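Agmatinase (Burkholderia thailandensis, PDB 4DZ4) probably hydrolyses agmatine to putrescine and urea, as a manganese-dependent member of the arginase family with two metal ions in each subunit. Local coordinates at residues V54-T60 with G137-I141; K115-V119 with Y143-A148. All blocks are in the same frame, centred on the assembly; numbering follows the deposited sequence.

In the fold
From the N terminus, strand 49-54 runs into loop 54-60, the first half of contact 1; the chain then passes through helix 69-76 and strand 98-103 to helix 114-126, which supplies 115-119 to contact 2. Strand 131-136 follows, and the loop after it, 137-141, returns to 54-60 and closes contact 1. Helix 142-153 begins at once and closes contact 2 against helix 114-126. The segments alternate along the chain, so the two contacts cross. Their centres lie 12 Å apart and they touch through Val54 with Ile118 and Tyr140 with Lys115. Together they tie the C-terminal ends of adjacent strands 49-54 and 131-136 to helices 114-126 and 142-153.

Contact 1 (V54-T60 with G137-I141); sequences VPLDLAT and GDHYI. With MN (manganese (II) ion), chain P.
Leu56 and Asp138 join two buried loops that leave the C-terminal ends of neighbouring parallel strands, 49-54 and 131-136. Asp138 N gives a hydrogen bond to Leu56 O at 2.7 Å, with the donor tilted 20° from the carbonyl plane. The Asp138 side chain then divides its work. OD2 crosses to the other loop and accepts from Ala59 N at 3.0 Å on its syn side, 24° out of the carboxylate plane, within the type I turn Asp57-Thr60. OD1 stays in its own segment, taking Tyr140 N nearly along the C-O axis at 2.9 Å, which makes an Asx turn at the start of the 3-10 segment 139-141. Each oxygen thus has a backbone donor, which limits rotation of the carboxylate; with CG between the backbone N and the carbonyl carbon (chi1 77°), one oxygen can turn back to Tyr140 N while the other spans to Ala59.

Gly137, behind a cis peptide, brings its CA within 3.2 Å of Val54 O in a CA-H...O contact, leaving little room for a side chain. Apolar groups extend the seam: Val54 CG1 and Ile141 CG2 meet tip to tip at a tight 3.4 Å, Leu56 CD2 touches Tyr140 CD2 at 3.8 Å, and Ala59 CB packs on Tyr140 CB.

Within the same 3-10 segment, the His139 side chain starts away from 54-60, and its ND1 binds manganese at 2.2 Å, with Asp163, Asp167, Asp246 and a water as further ligands. The Asp138 bonds thus lie one residue from a metal ligand, consistent with a second-shell part in placing it. Asp57 OD2 is hydrogen-bonded to Ser64 of a second subunit, while OD1 forms a salt bridge with Arg67 of its own chain. Around this seam, helix 114-126 touches Val54, Leu56 and Tyr140, strand 282-289 touches His139 and Ile141, and helix 182-188 meets His139 and Tyr140.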
loop_
_atom_site.group_PDB
_atom_site.type_symbol
_atom_site.label_atom_id
_atom_site.label_comp_id
_atom_site.label_asym_id
_atom_site.label_seq_id
_atom_site.Cartn_x
_atom_site.Cartn_y
_atom_site.Cartn_z
ATOM N N VAL B 54 21.916 -11.512 8.170
ATOM C CA VAL B 54 21.529 -12.926 8.315
ATOM C C VAL B 54 20.046 -12.986 7.962
ATOM O O VAL B 54 19.210 -12.601 8.775
ATOM C CB VAL B 54 21.767 -13.503 9.749
ATOM C CG1 VAL B 54 21.392 -14.977 9.764
ATOM C CG2 VAL B 54 23.237 -13.371 10.167
ATOM N N PRO B 55 19.716 -13.423 6.734
ATOM C CA PRO B 55 18.347 -13.222 6.194
ATOM C C PRO B 55 17.422 -14.392 6.542
ATOM O O PRO B 55 16.929 -15.106 5.660
ATOM C CB PRO B 55 18.588 -13.160 4.684
ATOM C CG PRO B 55 19.762 -14.077 4.480
ATOM C CD PRO B 55 20.676 -13.773 5.660
ATOM N N LEU B 56 17.183 -14.559 7.832
ATOM C CA LEU B 56 16.400 -15.700 8.339
ATOM C C LEU B 56 15.004 -15.268 8.753
ATOM O O LEU B 56 14.851 -14.262 9.464
ATOM C CB LEU B 56 17.101 -16.252 9.571
ATOM C CG LEU B 56 16.450 -17.445 10.274
ATOM C CD1 LEU B 56 16.461 -18.710 9.388
ATOM C CD2 LEU B 56 17.130 -17.747 11.619
ATOM N N ASP B 57 13.971 -16.019 8.379
ATOM C CA ASP B 57 12.676 -15.828 9.064
ATOM C C ASP B 57 11.967 -17.154 9.350
ATOM O O ASP B 57 10.780 -17.188 9.678
ATOM C CB ASP B 57 11.734 -14.806 8.369
ATOM C CG ASP B 57 11.341 -15.219 6.960
ATOM O OD1 ASP B 57 11.592 -16.363 6.586
ATOM O OD2 ASP B 57 10.794 -14.353 6.243
ATOM N N LEU B 58 12.724 -18.241 9.282
ATOM C CA LEU B 58 12.156 -19.577 9.548
ATOM C C LEU B 58 11.767 -19.801 11.006
ATOM O O LEU B 58 11.004 -20.708 11.320
ATOM C CB LEU B 58 13.132 -20.688 9.084
ATOM C CG LEU B 58 13.560 -20.579 7.619
ATOM C CD1 LEU B 58 14.584 -21.653 7.273
ATOM C CD2 LEU B 58 12.348 -20.694 6.683
ATOM N N ALA B 59 12.293 -18.977 11.912
ATOM C CA ALA B 59 12.055 -19.186 13.352
ATOM C C ALA B 59 10.886 -18.325 13.857
ATOM O O ALA B 59 10.535 -18.366 15.038
ATOM C CB ALA B 59 13.317 -18.874 14.154
ATOM N N THR B 60 10.247 -17.592 12.937
ATOM C CA THR B 60 9.175 -16.654 13.307
ATOM C C THR B 60 7.882 -17.335 13.735
ATOM O O THR B 60 7.540 -18.448 13.284
ATOM C CB THR B 60 8.814 -15.658 12.176
ATOM O OG1 THR B 60 8.490 -16.396 10.986
ATOM C CG2 THR B 60 9.938 -14.661 11.878
ATOM N N GLY B 137 16.521 -10.200 9.442
ATOM C CA GLY B 137 16.520 -11.530 10.043
ATOM C C GLY B 137 15.757 -11.543 11.366
ATOM O O GLY B 137 15.685 -10.541 12.102
ATOM N N ASP B 138 15.189 -12.698 11.669
ATOM C CA ASP B 138 14.433 -12.837 12.918
ATOM C C ASP B 138 15.353 -13.006 14.129
ATOM O O ASP B 138 16.572 -13.200 13.992
ATOM C CB ASP B 138 13.319 -13.903 12.798
ATOM C CG ASP B 138 13.849 -15.360 12.868
ATOM O OD1 ASP B 138 14.680 -15.668 13.760
ATOM O OD2 ASP B 138 13.366 -16.209 12.062
ATOM N N HIS B 139 14.782 -12.855 15.315
ATOM C CA HIS B 139 15.610 -12.783 16.531
ATOM C C HIS B 139 16.383 -14.039 16.856
ATOM O O HIS B 139 17.345 -13.997 17.641
ATOM C CB HIS B 139 14.763 -12.350 17.731
ATOM C CG HIS B 139 15.484 -11.377 18.653
ATOM N ND1 HIS B 139 14.825 -10.525 19.466
ATOM C CD2 HIS B 139 16.841 -11.144 18.852
ATOM C CE1 HIS B 139 15.710 -9.777 20.138
ATOM N NE2 HIS B 139 16.953 -10.152 19.766
ATOM N N TYR B 140 15.978 -15.175 16.282
ATOM C CA TYR B 140 16.703 -16.418 16.554
ATOM C C TYR B 140 18.201 -16.244 16.266
ATOM O O TYR B 140 19.046 -16.855 16.945
ATOM C CB TYR B 140 16.154 -17.584 15.726
ATOM C CG TYR B 140 16.980 -18.833 15.945
ATOM C CD1 TYR B 140 16.732 -19.664 17.030
ATOM C CD2 TYR B 140 18.044 -19.148 15.082
ATOM C CE1 TYR B 140 17.514 -20.796 17.254
ATOM C CE2 TYR B 140 18.838 -20.266 15.299
ATOM C CZ TYR B 140 18.549 -21.093 16.381
ATOM O OH TYR B 140 19.323 -22.218 16.616
ATOM N N ILE B 141 18.536 -15.417 15.268
ATOM C CA ILE B 141 19.965 -15.300 14.868
ATOM C C ILE B 141 20.879 -14.920 16.033
ATOM O O ILE B 141 22.074 -15.268 16.042
ATOM C CB ILE B 141 20.181 -14.335 13.669
ATOM C CG1 ILE B 141 20.002 -12.853 14.083
ATOM C CG2 ILE B 141 19.279 -14.754 12.481
ATOM C CD1 ILE B 141 20.381 -11.838 12.998
HETATM MN MN MN P . 12.709 -10.737 19.979
HETATM O O HOH W 1 10.766 -10.863 19.962
#

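Contact 2 (K115-V119 with Y143-A148); sequences KPAIV and YPLLIA. With EDO (1,2-ethanediol), chain X.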
loop_
_atom_site.group_PDB
_atom_site.type_symbol
_atom_site.label_atom_id
_atom_site.label_comp_id
_atom_site.label_asym_id
_atom_site.label_seq_id
_atom_site.Cartn_x
_atom_site.Cartn_y
_atom_site.Cartn_z
ATOM N N LYS B 115 21.820 -22.955 12.261
ATOM C CA LYS B 115 22.520 -22.566 13.500
ATOM C C LYS B 115 24.050 -22.657 13.319
ATOM O O LYS B 115 24.751 -21.646 13.506
ATOM C CB LYS B 115 22.036 -23.427 14.672
ATOM C CG LYS B 115 22.800 -23.125 15.951
ATOM C CD LYS B 115 22.371 -24.049 17.074
ATOM C CE LYS B 115 23.230 -23.815 18.318
ATOM N NZ LYS B 115 22.957 -24.911 19.315
ATOM N N PRO B 116 24.565 -23.839 12.898
ATOM C CA PRO B 116 26.037 -23.890 12.701
ATOM C C PRO B 116 26.554 -22.926 11.617
ATOM O O PRO B 116 27.681 -22.436 11.749
ATOM C CB PRO B 116 26.306 -25.372 12.330
ATOM C CG PRO B 116 24.971 -25.932 11.937
ATOM C CD PRO B 116 23.949 -25.168 12.758
ATOM N N ALA B 117 25.752 -22.665 10.561
ATOM C CA ALA B 117 26.150 -21.705 9.511
ATOM C C ALA B 117 26.368 -20.318 10.134
ATOM O O ALA B 117 27.367 -19.667 9.838
ATOM C CB ALA B 117 25.114 -21.628 8.364
ATOM N N ILE B 118 25.456 -19.905 11.003
ATOM C CA ILE B 118 25.548 -18.611 11.653
ATOM C C ILE B 118 26.740 -18.562 12.647
ATOM O O ILE B 118 27.512 -17.578 12.650
ATOM C CB ILE B 118 24.231 -18.186 12.327
ATOM C CG1 ILE B 118 23.097 -18.125 11.284
ATOM C CG2 ILE B 118 24.421 -16.838 13.067
ATOM C CD1 ILE B 118 21.710 -18.026 11.899
ATOM N N VAL B 119 26.914 -19.616 13.439
ATOM C CA VAL B 119 28.105 -19.694 14.337
ATOM C C VAL B 119 29.383 -19.537 13.507
ATOM O O VAL B 119 30.281 -18.773 13.887
ATOM C CB VAL B 119 28.129 -20.992 15.176
ATOM C CG1 VAL B 119 29.400 -21.075 16.043
ATOM C CG2 VAL B 119 26.883 -21.079 16.050
ATOM N N TYR B 143 21.042 -15.995 19.041
ATOM C CA TYR B 143 21.532 -17.138 19.801
ATOM C C TYR B 143 22.851 -17.687 19.214
ATOM O O TYR B 143 23.860 -17.712 19.908
ATOM C CB TYR B 143 20.415 -18.197 19.926
ATOM C CG TYR B 143 20.814 -19.475 20.597
ATOM C CD1 TYR B 143 21.516 -19.476 21.824
ATOM C CD2 TYR B 143 20.451 -20.709 20.038
ATOM C CE1 TYR B 143 21.878 -20.671 22.436
ATOM C CE2 TYR B 143 20.833 -21.911 20.635
ATOM C CZ TYR B 143 21.522 -21.874 21.854
ATOM O OH TYR B 143 21.858 -23.061 22.446
ATOM N N PRO B 144 22.877 -18.087 17.921
ATOM C CA PRO B 144 24.199 -18.524 17.445
ATOM C C PRO B 144 25.251 -17.409 17.431
ATOM O O PRO B 144 26.449 -17.678 17.608
ATOM C CB PRO B 144 23.928 -19.019 16.001
ATOM C CG PRO B 144 22.517 -18.555 15.679
ATOM C CD PRO B 144 21.804 -18.504 17.006
ATOM N N LEU B 145 24.814 -16.152 17.288
ATOM C CA LEU B 145 25.763 -15.043 17.361
ATOM C C LEU B 145 26.372 -14.973 18.756
ATOM O O LEU B 145 27.590 -14.783 18.884
ATOM C CB LEU B 145 25.090 -13.707 16.991
ATOM C CG LEU B 145 24.691 -13.545 15.505
ATOM C CD1 LEU B 145 23.977 -12.209 15.300
ATOM C CD2 LEU B 145 25.897 -13.651 14.554
ATOM N N LEU B 146 25.553 -15.152 19.788
ATOM C CA LEU B 146 26.054 -15.164 21.160
ATOM C C LEU B 146 27.006 -16.343 21.413
ATOM O O LEU B 146 27.987 -16.214 22.132
ATOM C CB LEU B 146 24.902 -15.194 22.166
ATOM C CG LEU B 146 24.136 -13.880 22.321
ATOM C CD1 LEU B 146 22.875 -14.162 23.123
ATOM C CD2 LEU B 146 24.989 -12.771 22.975
ATOM N N ILE B 147 26.698 -17.500 20.841
ATOM C CA ILE B 147 27.593 -18.665 20.970
ATOM C C ILE B 147 28.992 -18.288 20.494
ATOM O O ILE B 147 29.981 -18.512 21.201
ATOM C CB ILE B 147 27.054 -19.895 20.191
ATOM C CG1 ILE B 147 25.798 -20.428 20.896
ATOM C CG2 ILE B 147 28.120 -20.988 20.046
ATOM C CD1 ILE B 147 25.014 -21.436 20.082
ATOM N N ALA B 148 29.068 -17.693 19.301
ATOM C CA ALA B 148 30.351 -17.364 18.700
ATOM C C ALA B 148 31.035 -16.247 19.500
ATOM O O ALA B 148 32.253 -16.282 19.716
ATOM C CB ALA B 148 30.137 -16.943 17.248
HETATM C C1 EDO X . 18.531 -24.880 15.037
HETATM O O1 EDO X . 18.382 -26.299 15.117
HETATM C C2 EDO X . 18.510 -24.300 13.613
HETATM O O2 EDO X . 19.614 -24.731 12.805
#
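Pro144 is the bump at the centre of this helix pair, its ring filling a hollow formed by Ile118, Val119 and the carbonyl of Lys115. The short segments approach to 8.4 Å between axes and cross at -45°, close enough for direct apolar packing. Pro144 CB meets Val119 CG2 at 3.6 Å, while CG faces Ile118 CG2 at 3.7 Å. That methyl stands anti to the backbone N of Ile118 (chi1 -59° for the other branch, CG1), and it also reaches Leu145 CD2, so Ile118 rests against both Pro144 and Leu145. In return Val119 fits among Pro144, Ile147 and Ala148: its CG2 also nears Ile147 CG2 at 4.2 Å, and Ala148 CB lies against Val119 O.

At the other edge Lys115 brings the end of its extended chain, CE, across Ile147 CD1 at about a right angle, a tight 3.5 Å apart. CD1 in turn covers one face of the Tyr143 ring, 3.9 Å above its plane and offset toward the rim. Lys115 CE is thus lodged beside both Ile147 and the tyrosine ring, whose hydroxyl is hydrogen-bonded to Asp189. Near the helix start a 1,2-ethanediol, probably from the crystallisation liquor, accepts from Lys115 N through O2.

Helices 114-126 and 142-153 precede and follow strand 131-136, and this packing on one side of the parallel sheet is characteristic of the alpha/beta arginase fold.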